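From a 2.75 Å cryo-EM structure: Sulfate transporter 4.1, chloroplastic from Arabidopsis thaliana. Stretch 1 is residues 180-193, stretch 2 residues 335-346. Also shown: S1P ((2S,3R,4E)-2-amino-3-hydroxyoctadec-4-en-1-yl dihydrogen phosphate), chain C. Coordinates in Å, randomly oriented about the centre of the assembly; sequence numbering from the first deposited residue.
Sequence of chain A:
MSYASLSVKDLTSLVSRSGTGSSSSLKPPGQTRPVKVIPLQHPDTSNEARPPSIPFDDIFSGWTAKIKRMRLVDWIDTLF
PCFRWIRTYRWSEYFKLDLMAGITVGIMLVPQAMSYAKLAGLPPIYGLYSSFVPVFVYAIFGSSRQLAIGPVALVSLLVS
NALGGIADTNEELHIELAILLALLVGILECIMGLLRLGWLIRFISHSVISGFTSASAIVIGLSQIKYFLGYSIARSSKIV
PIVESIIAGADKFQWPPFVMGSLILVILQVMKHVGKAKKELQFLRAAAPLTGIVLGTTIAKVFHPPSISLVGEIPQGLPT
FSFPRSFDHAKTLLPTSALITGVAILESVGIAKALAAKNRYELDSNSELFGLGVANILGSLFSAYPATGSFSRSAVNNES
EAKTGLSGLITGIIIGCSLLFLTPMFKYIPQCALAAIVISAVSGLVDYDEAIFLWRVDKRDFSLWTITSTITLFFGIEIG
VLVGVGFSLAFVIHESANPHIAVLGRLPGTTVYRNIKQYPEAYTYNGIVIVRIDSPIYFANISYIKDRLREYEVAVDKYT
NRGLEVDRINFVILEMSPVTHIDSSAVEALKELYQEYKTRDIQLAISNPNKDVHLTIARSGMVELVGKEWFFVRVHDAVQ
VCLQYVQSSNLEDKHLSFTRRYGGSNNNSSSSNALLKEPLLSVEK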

ATOM      1  N   LEU A 180      22.740  16.296  11.405  1.00 56.32           N
ATOM      2  CA  LEU A 180      22.252  16.179  10.036  1.00 56.32           C
ATOM      3  C   LEU A 180      20.947  15.400   9.980  1.00 56.32           C
ATOM      4  O   LEU A 180      20.056  15.722   9.187  1.00 56.32           O
ATOM      5  CB  LEU A 180      23.310  15.514   9.158  1.00 56.32           C
ATOM      6  CG  LEU A 180      22.878  15.196   7.727  1.00 56.32           C
ATOM      7  CD1 LEU A 180      22.756  16.465   6.908  1.00 56.32           C
ATOM      8  CD2 LEU A 180      23.847  14.227   7.087  1.00 56.32           C
ATOM      9  N   LEU A 181      20.819  14.361  10.807  1.00 52.48           N
ATOM     10  CA  LEU A 181      19.574  13.609  10.866  1.00 52.48           C
ATOM     11  C   LEU A 181      18.431  14.493  11.331  1.00 52.48           C
ATOM     12  O   LEU A 181      17.315  14.403  10.811  1.00 52.48           O
ATOM     13  CB  LEU A 181      19.740  12.407  11.793  1.00 52.48           C
ATOM     14  CG  LEU A 181      18.650  11.343  11.749  1.00 52.48           C
ATOM     15  CD1 LEU A 181      18.497  10.819  10.348  1.00 52.48           C
ATOM     16  CD2 LEU A 181      18.998  10.213  12.693  1.00 52.48           C
ATOM     17  N   ALA A 182      18.692  15.359  12.311  1.00 50.64           N
ATOM     18  CA  ALA A 182      17.665  16.293  12.759  1.00 50.64           C
ATOM     19  C   ALA A 182      17.263  17.251  11.646  1.00 50.64           C
ATOM     20  O   ALA A 182      16.076  17.537  11.462  1.00 50.64           O
ATOM     21  CB  ALA A 182      18.154  17.063  13.982  1.00 50.64           C
ATOM     22  N   LEU A 183      18.243  17.759  10.893  1.00 51.41           N
ATOM     23  CA  LEU A 183      17.928  18.658   9.782  1.00 51.41           C
ATOM     24  C   LEU A 183      17.095  17.958   8.716  1.00 51.41           C
ATOM     25  O   LEU A 183      16.125  18.528   8.198  1.00 51.41           O
ATOM     26  CB  LEU A 183      19.212  19.210   9.169  1.00 51.41           C
ATOM     27  CG  LEU A 183      19.024  20.072   7.923  1.00 51.41           C
ATOM     28  CD1 LEU A 183      18.284  21.347   8.266  1.00 51.41           C
ATOM     29  CD2 LEU A 183      20.362  20.383   7.285  1.00 51.41           C
ATOM     30  N   LEU A 184      17.461  16.723   8.368  1.00 49.20           N
ATOM     31  CA  LEU A 184      16.703  15.979   7.368  1.00 49.20           C
ATOM     32  C   LEU A 184      15.291  15.687   7.855  1.00 49.20           C
ATOM     33  O   LEU A 184      14.330  15.774   7.083  1.00 49.20           O
ATOM     34  CB  LEU A 184      17.427  14.682   7.017  1.00 49.20           C
ATOM     35  CG  LEU A 184      18.794  14.827   6.351  1.00 49.20           C
ATOM     36  CD1 LEU A 184      19.486  13.484   6.279  1.00 49.20           C
ATOM     37  CD2 LEU A 184      18.654  15.437   4.973  1.00 49.20           C
ATOM     38  N   VAL A 185      15.145  15.335   9.135  1.00 50.17           N
ATOM     39  CA  VAL A 185      13.823  15.088   9.692  1.00 50.17           C
ATOM     40  C   VAL A 185      12.982  16.353   9.639  1.00 50.17           C
ATOM     41  O   VAL A 185      11.801  16.316   9.278  1.00 50.17           O
ATOM     42  CB  VAL A 185      13.939  14.541  11.127  1.00 50.17           C
ATOM     43  CG1 VAL A 185      12.620  14.685  11.856  1.00 50.17           C
ATOM     44  CG2 VAL A 185      14.373  13.092  11.101  1.00 50.17           C
ATOM     45  N   GLY A 186      13.575  17.495   9.989  1.00 49.53           N
ATOM     46  CA  GLY A 186      12.837  18.745   9.927  1.00 49.53           C
ATOM     47  C   GLY A 186      12.403  19.099   8.519  1.00 49.53           C
ATOM     48  O   GLY A 186      11.277  19.553   8.304  1.00 49.53           O
ATOM     49  N   ILE A 187      13.286  18.893   7.541  1.00 49.92           N
ATOM     50  CA  ILE A 187      12.933  19.182   6.152  1.00 49.92           C
ATOM     51  C   ILE A 187      11.806  18.269   5.684  1.00 49.92           C
ATOM     52  O   ILE A 187      10.848  18.721   5.043  1.00 49.92           O
ATOM     53  CB  ILE A 187      14.174  19.075   5.249  1.00 49.92           C
ATOM     54  CG1 ILE A 187      14.981  20.370   5.307  1.00 49.92           C
ATOM     55  CG2 ILE A 187      13.775  18.769   3.819  1.00 49.92           C
ATOM     56  CD1 ILE A 187      16.342  20.266   4.672  1.00 49.92           C
ATOM     57  N   LEU A 188      11.896  16.974   5.996  1.00 50.49           N
ATOM     58  CA  LEU A 188      10.838  16.050   5.594  1.00 50.49           C
ATOM     59  C   LEU A 188       9.514  16.401   6.258  1.00 50.49           C
ATOM     60  O   LEU A 188       8.458  16.331   5.622  1.00 50.49           O
ATOM     61  CB  LEU A 188      11.234  14.613   5.920  1.00 50.49           C
ATOM     62  CG  LEU A 188      12.183  13.935   4.933  1.00 50.49           C
ATOM     63  CD1 LEU A 188      12.542  12.542   5.410  1.00 50.49           C
ATOM     64  CD2 LEU A 188      11.563  13.882   3.552  1.00 50.49           C
ATOM     65  N   GLU A 189       9.546  16.777   7.539  1.00 53.07           N
ATOM     66  CA  GLU A 189       8.321  17.156   8.233  1.00 53.07           C
ATOM     67  C   GLU A 189       7.713  18.417   7.638  1.00 53.07           C
ATOM     68  O   GLU A 189       6.493  18.504   7.466  1.00 53.07           O
ATOM     69  CB  GLU A 189       8.601  17.353   9.720  1.00 53.07           C
ATOM     70  CG  GLU A 189       8.969  16.084  10.455  1.00 53.07           C
ATOM     71  CD  GLU A 189       9.114  16.308  11.939  1.00 53.07           C
ATOM     72  OE1 GLU A 189       9.117  15.322  12.700  1.00 53.07           O
ATOM     73  OE2 GLU A 189       9.228  17.482  12.345  1.00 53.07           O
ATOM     74  N   CYS A 190       8.544  19.412   7.319  1.00 53.59           N
ATOM     75  CA  CYS A 190       8.027  20.627   6.698  1.00 53.59           C
ATOM     76  C   CYS A 190       7.422  20.332   5.332  1.00 53.59           C
ATOM     77  O   CYS A 190       6.385  20.901   4.969  1.00 53.59           O
ATOM     78  CB  CYS A 190       9.133  21.673   6.584  1.00 53.59           C
ATOM     79  SG  CYS A 190       9.340  22.690   8.056  1.00 53.59           S
ATOM     80  N   ILE A 191       8.057  19.449   4.559  1.00 53.78           N
ATOM     81  CA  ILE A 191       7.520  19.085   3.249  1.00 53.78           C
ATOM     82  C   ILE A 191       6.180  18.374   3.400  1.00 53.78           C
ATOM     83  O   ILE A 191       5.212  18.680   2.695  1.00 53.78           O
ATOM     84  CB  ILE A 191       8.535  18.228   2.474  1.00 53.78           C
ATOM     85  CG1 ILE A 191       9.602  19.116   1.835  1.00 53.78           C
ATOM     86  CG2 ILE A 191       7.841  17.385   1.422  1.00 53.78           C
ATOM     87  CD1 ILE A 191      10.770  18.348   1.270  1.00 53.78           C
ATOM     88  N   MET A 192       6.098  17.420   4.330  1.00 58.29           N
ATOM     89  CA  MET A 192       4.864  16.666   4.514  1.00 58.29           C
ATOM     90  C   MET A 192       3.770  17.494   5.172  1.00 58.29           C
ATOM     91  O   MET A 192       2.596  17.116   5.097  1.00 58.29           O
ATOM     92  CB  MET A 192       5.133  15.409   5.341  1.00 58.29           C
ATOM     93  CG  MET A 192       6.055  14.413   4.662  1.00 58.29           C
ATOM     94  SD  MET A 192       5.204  13.283   3.548  1.00 58.29           S
ATOM     95  CE  MET A 192       4.293  12.278   4.715  1.00 58.29           C
ATOM     96  N   GLY A 193       4.120  18.592   5.833  1.00 54.86           N
ATOM     97  CA  GLY A 193       3.124  19.479   6.396  1.00 54.86           C
ATOM     98  C   GLY A 193       2.617  20.501   5.402  1.00 54.86           C
ATOM     99  O   GLY A 193       1.428  20.835   5.401  1.00 54.86           O
ATOM    100  N   PRO A 335      16.478   6.753   4.867  1.00 60.65           N
ATOM    101  CA  PRO A 335      15.608   5.710   5.438  1.00 60.65           C
ATOM    102  C   PRO A 335      15.295   5.919   6.910  1.00 60.65           C
ATOM    103  O   PRO A 335      14.196   5.568   7.353  1.00 60.65           O
ATOM    104  CB  PRO A 335      16.402   4.416   5.196  1.00 60.65           C
ATOM    105  CG  PRO A 335      17.803   4.858   4.953  1.00 60.65           C
ATOM    106  CD  PRO A 335      17.679   6.165   4.253  1.00 60.65           C
ATOM    107  N   THR A 336      16.232   6.469   7.686  1.00 56.56           N
ATOM    108  CA  THR A 336      15.938   6.784   9.081  1.00 56.56           C
ATOM    109  C   THR A 336      15.139   8.079   9.199  1.00 56.56           C
ATOM    110  O   THR A 336      14.162   8.143   9.952  1.00 56.56           O
ATOM    111  CB  THR A 336      17.232   6.877   9.886  1.00 56.56           C
ATOM    112  OG1 THR A 336      17.901   5.612   9.858  1.00 56.56           O
ATOM    113  CG2 THR A 336      16.929   7.240  11.324  1.00 56.56           C
ATOM    114  N   SER A 337      15.523   9.108   8.435  1.00 53.55           N
ATOM    115  CA  SER A 337      14.836  10.395   8.503  1.00 53.55           C
ATOM    116  C   SER A 337      13.352  10.249   8.203  1.00 53.55           C
ATOM    117  O   SER A 337      12.519  10.922   8.820  1.00 53.55           O
ATOM    118  CB  SER A 337      15.472  11.385   7.531  1.00 53.55           C
ATOM    119  OG  SER A 337      16.850  11.540   7.793  1.00 53.55           O
ATOM    120  N   ALA A 338      13.003   9.397   7.240  1.00 54.36           N
ATOM    121  CA  ALA A 338      11.596   9.112   6.991  1.00 54.36           C
ATOM    122  C   ALA A 338      10.966   8.415   8.188  1.00 54.36           C
ATOM    123  O   ALA A 338       9.910   8.834   8.679  1.00 54.36           O
ATOM    124  CB  ALA A 338      11.449   8.264   5.730  1.00 54.36           C
ATOM    125  N   LEU A 339      11.629   7.375   8.699  1.00 53.22           N
ATOM    126  CA  LEU A 339      11.064   6.588   9.791  1.00 53.22           C
ATOM    127  C   LEU A 339      10.749   7.465  10.993  1.00 53.22           C
ATOM    128  O   LEU A 339       9.614   7.475  11.489  1.00 53.22           O
ATOM    129  CB  LEU A 339      12.032   5.471  10.177  1.00 53.22           C
ATOM    130  CG  LEU A 339      11.704   4.639  11.412  1.00 53.22           C
ATOM    131  CD1 LEU A 339      10.330   4.010  11.293  1.00 53.22           C
ATOM    132  CD2 LEU A 339      12.764   3.574  11.610  1.00 53.22           C
ATOM    133  N   ILE A 340      11.732   8.243  11.449  1.00 50.26           N
ATOM    134  CA  ILE A 340      11.496   9.176  12.546  1.00 50.26           C
ATOM    135  C   ILE A 340      10.346  10.106  12.205  1.00 50.26           C
ATOM    136  O   ILE A 340       9.440  10.322  13.021  1.00 50.26           O
ATOM    137  CB  ILE A 340      12.783   9.958  12.870  1.00 50.26           C
ATOM    138  CG1 ILE A 340      13.792   9.059  13.583  1.00 50.26           C
ATOM    139  CG2 ILE A 340      12.465  11.176  13.713  1.00 50.26           C
ATOM    140  CD1 ILE A 340      15.166   9.664  13.692  1.00 50.26           C
ATOM    141  N   THR A 341      10.334  10.638  10.979  1.00 50.78           N
ATOM    142  CA  THR A 341       9.240  11.508  10.568  1.00 50.78           C
ATOM    143  C   THR A 341       7.908  10.787  10.685  1.00 50.78           C
ATOM    144  O   THR A 341       6.929  11.356  11.182  1.00 50.78           O
ATOM    145  CB  THR A 341       9.458  11.999   9.139  1.00 50.78           C
ATOM    146  OG1 THR A 341      10.680  12.743   9.071  1.00 50.78           O
ATOM    147  CG2 THR A 341       8.307  12.885   8.702  1.00 50.78           C
ATOM    148  N   GLY A 342       7.863   9.518  10.273  1.00 49.37           N
ATOM    149  CA  GLY A 342       6.637   8.757  10.418  1.00 49.37           C
ATOM    150  C   GLY A 342       6.167   8.716  11.857  1.00 49.37           C
ATOM    151  O   GLY A 342       4.979   8.894  12.136  1.00 49.37           O
ATOM    152  N   VAL A 343       7.104   8.539  12.791  1.00 51.76           N
ATOM    153  CA  VAL A 343       6.758   8.569  14.208  1.00 51.76           C
ATOM    154  C   VAL A 343       6.067   9.881  14.547  1.00 51.76           C
ATOM    155  O   VAL A 343       4.996   9.898  15.168  1.00 51.76           O
ATOM    156  CB  VAL A 343       8.015   8.352  15.067  1.00 51.76           C
ATOM    157  CG1 VAL A 343       7.738   8.717  16.511  1.00 51.76           C
ATOM    158  CG2 VAL A 343       8.487   6.914  14.957  1.00 51.76           C
ATOM    159  N   ALA A 344       6.640  10.999  14.097  1.00 50.72           N
ATOM    160  CA  ALA A 344       6.035  12.293  14.376  1.00 50.72           C
ATOM    161  C   ALA A 344       4.641  12.396  13.781  1.00 50.72           C
ATOM    162  O   ALA A 344       3.771  13.060  14.353  1.00 50.72           O
ATOM    163  CB  ALA A 344       6.920  13.416  13.845  1.00 50.72           C
ATOM    164  N   ILE A 345       4.407  11.755  12.635  1.00 51.35           N
ATOM    165  CA  ILE A 345       3.072  11.770  12.053  1.00 51.35           C
ATOM    166  C   ILE A 345       2.121  10.921  12.884  1.00 51.35           C
ATOM    167  O   ILE A 345       0.945  11.264  13.053  1.00 51.35           O
ATOM    168  CB  ILE A 345       3.121  11.310  10.586  1.00 51.35           C
ATOM    169  CG1 ILE A 345       3.913  12.310   9.747  1.00 51.35           C
ATOM    170  CG2 ILE A 345       1.725  11.151  10.024  1.00 51.35           C
ATOM    171  CD1 ILE A 345       4.200  11.832   8.352  1.00 51.35           C
ATOM    172  N   LEU A 346       2.615   9.813  13.430  1.00 52.24           N
ATOM    173  CA  LEU A 346       1.730   8.846  14.068  1.00 52.24           C
ATOM    174  C   LEU A 346       1.562   9.096  15.559  1.00 52.24           C
ATOM    175  O   LEU A 346       0.462   8.916  16.092  1.00 52.24           O
ATOM    176  CB  LEU A 346       2.255   7.429  13.833  1.00 52.24           C
ATOM    177  CG  LEU A 346       2.153   6.920  12.397  1.00 52.24           C
ATOM    178  CD1 LEU A 346       2.824   5.568  12.266  1.00 52.24           C
ATOM    179  CD2 LEU A 346       0.707   6.845  11.952  1.00 52.24           C
TER
HETATM  180  C1  S1P C1001      15.606  -2.410   5.626  1.00 66.93           C
HETATM  181  O1  S1P C1001      16.944  -2.769   6.006  1.00 66.93           O
HETATM  182  C2  S1P C1001      15.652  -0.987   5.116  1.00 66.93           C
HETATM  183  N2  S1P C1001      16.862  -0.273   5.544  1.00 66.93           N
HETATM  184  C3  S1P C1001      14.371  -0.209   5.455  1.00 66.93           C
HETATM  185  O3  S1P C1001      13.977   0.390   4.227  1.00 66.93           O
HETATM  186  C4  S1P C1001      14.568   0.834   6.512  1.00 66.93           C
HETATM  187  C5  S1P C1001      13.628   1.624   7.006  1.00 66.93           C
HETATM  188  C6  S1P C1001      12.169   1.720   6.702  1.00 66.93           C
HETATM  189  C7  S1P C1001      11.642   3.147   6.531  1.00 66.93           C
HETATM  190  C8  S1P C1001      10.126   3.241   6.534  1.00 66.93           C
HETATM  191  C9  S1P C1001       9.568   4.649   6.477  1.00 66.93           C
HETATM  192  C10 S1P C1001       8.058   4.722   6.621  1.00 66.93           C
HETATM  193  C11 S1P C1001       7.562   5.291   7.933  1.00 66.93           C
HETATM  194  C12 S1P C1001       6.467   4.476   8.573  1.00 66.93           C
HETATM  195  C13 S1P C1001       6.239   4.747  10.034  1.00 66.93           C
HETATM  196  C14 S1P C1001       6.689   3.622  10.930  1.00 66.93           C
HETATM  197  C15 S1P C1001       5.690   3.188  11.979  1.00 66.93           C
HETATM  198  C16 S1P C1001       6.140   2.026  12.840  1.00 66.93           C
HETATM  199  C17 S1P C1001       5.322   0.759  12.749  1.00 66.93           C
HETATM  200  P22 S1P C1001      17.180  -4.309   6.235  1.00 66.93           P
HETATM  201  O23 S1P C1001      17.984  -4.470   7.529  1.00 66.93           O
HETATM  202  O24 S1P C1001      15.799  -4.894   6.407  1.00 66.93           O
HETATM  203  O25 S1P C1001      17.864  -4.869   5.056  1.00 66.93           O

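This is a close-packed helix-helix contact, held by van der Waals packing around small residues, with no hydrogen bond passing between the two helices. Their axes approach to 8.7 Å and their N-to-C directions differ by 57°, so the helices cross obliquely and diverge on leaving the centre.

That centre is Ser337, whose CA lies 4.9 Å from the CA of Val185. Its short side chain points toward the other helix and fits as a knob into the hole formed by Leu181, Leu184, Val185 and Leu188. A serine suits such a spot because it fills little space: Ser337 OG comes within 3.1 Å of Leu181 CD1 and 3.3 Å of Leu184 CB, close contacts that leave little spare room around the hydroxyl. The polar atom is not abandoned among carbons, since it is hydrogen-bonded to a residue just outside the stretch.

One turn on, Thr341 solves the same problem within its own helix. In the m rotamer its OG1 donates a 2.6 Å hydrogen bond to Ser337 O, which also accepts the backbone bond from Thr341 N at 3.1 Å. With the hydroxyl satisfied in this way, the residue can pack against apolar surface: OG1 lies 3.7 Å from Leu188 CB, and CG2 lies 3.7 Å from Glu189 CG.

The branched and longer aliphatic residues fill the space around these small ones. Val185 CG2 meets Ile340 CG2 at 3.8 Å, and Leu181, whose CA-to-CB bond points sideways, extends far enough to bring CD2 within 4.0 Å of Ile340 CD1. Leu188 points toward the partner and lays CD1 against its backbone, 3.7 Å from both Ser337 C and Ala338 N; the small methyl of Ala338, directed away, is still only 4.4 Å from that CD1, measured to CB. Farther along, the flexible Met192 adopts m at all three chi angles and places CE 3.7 Å from Ile345 CD1, so that the two side chains together span the gap between backbones that are well apart here (Met192 CA to Ile345 CA, 9.2 Å).

Glu189 is the one acidic residue in the contact. Its CG packs against the methyl CG2 of Thr341, while OE1 approaches Ala344 CB to 3.1 Å, a tight contact with a methyl group that cannot act as a hydrogen-bond donor. OE2 is hydrogen-bonded elsewhere in the structure, which helps a buried carboxylate to be accommodated.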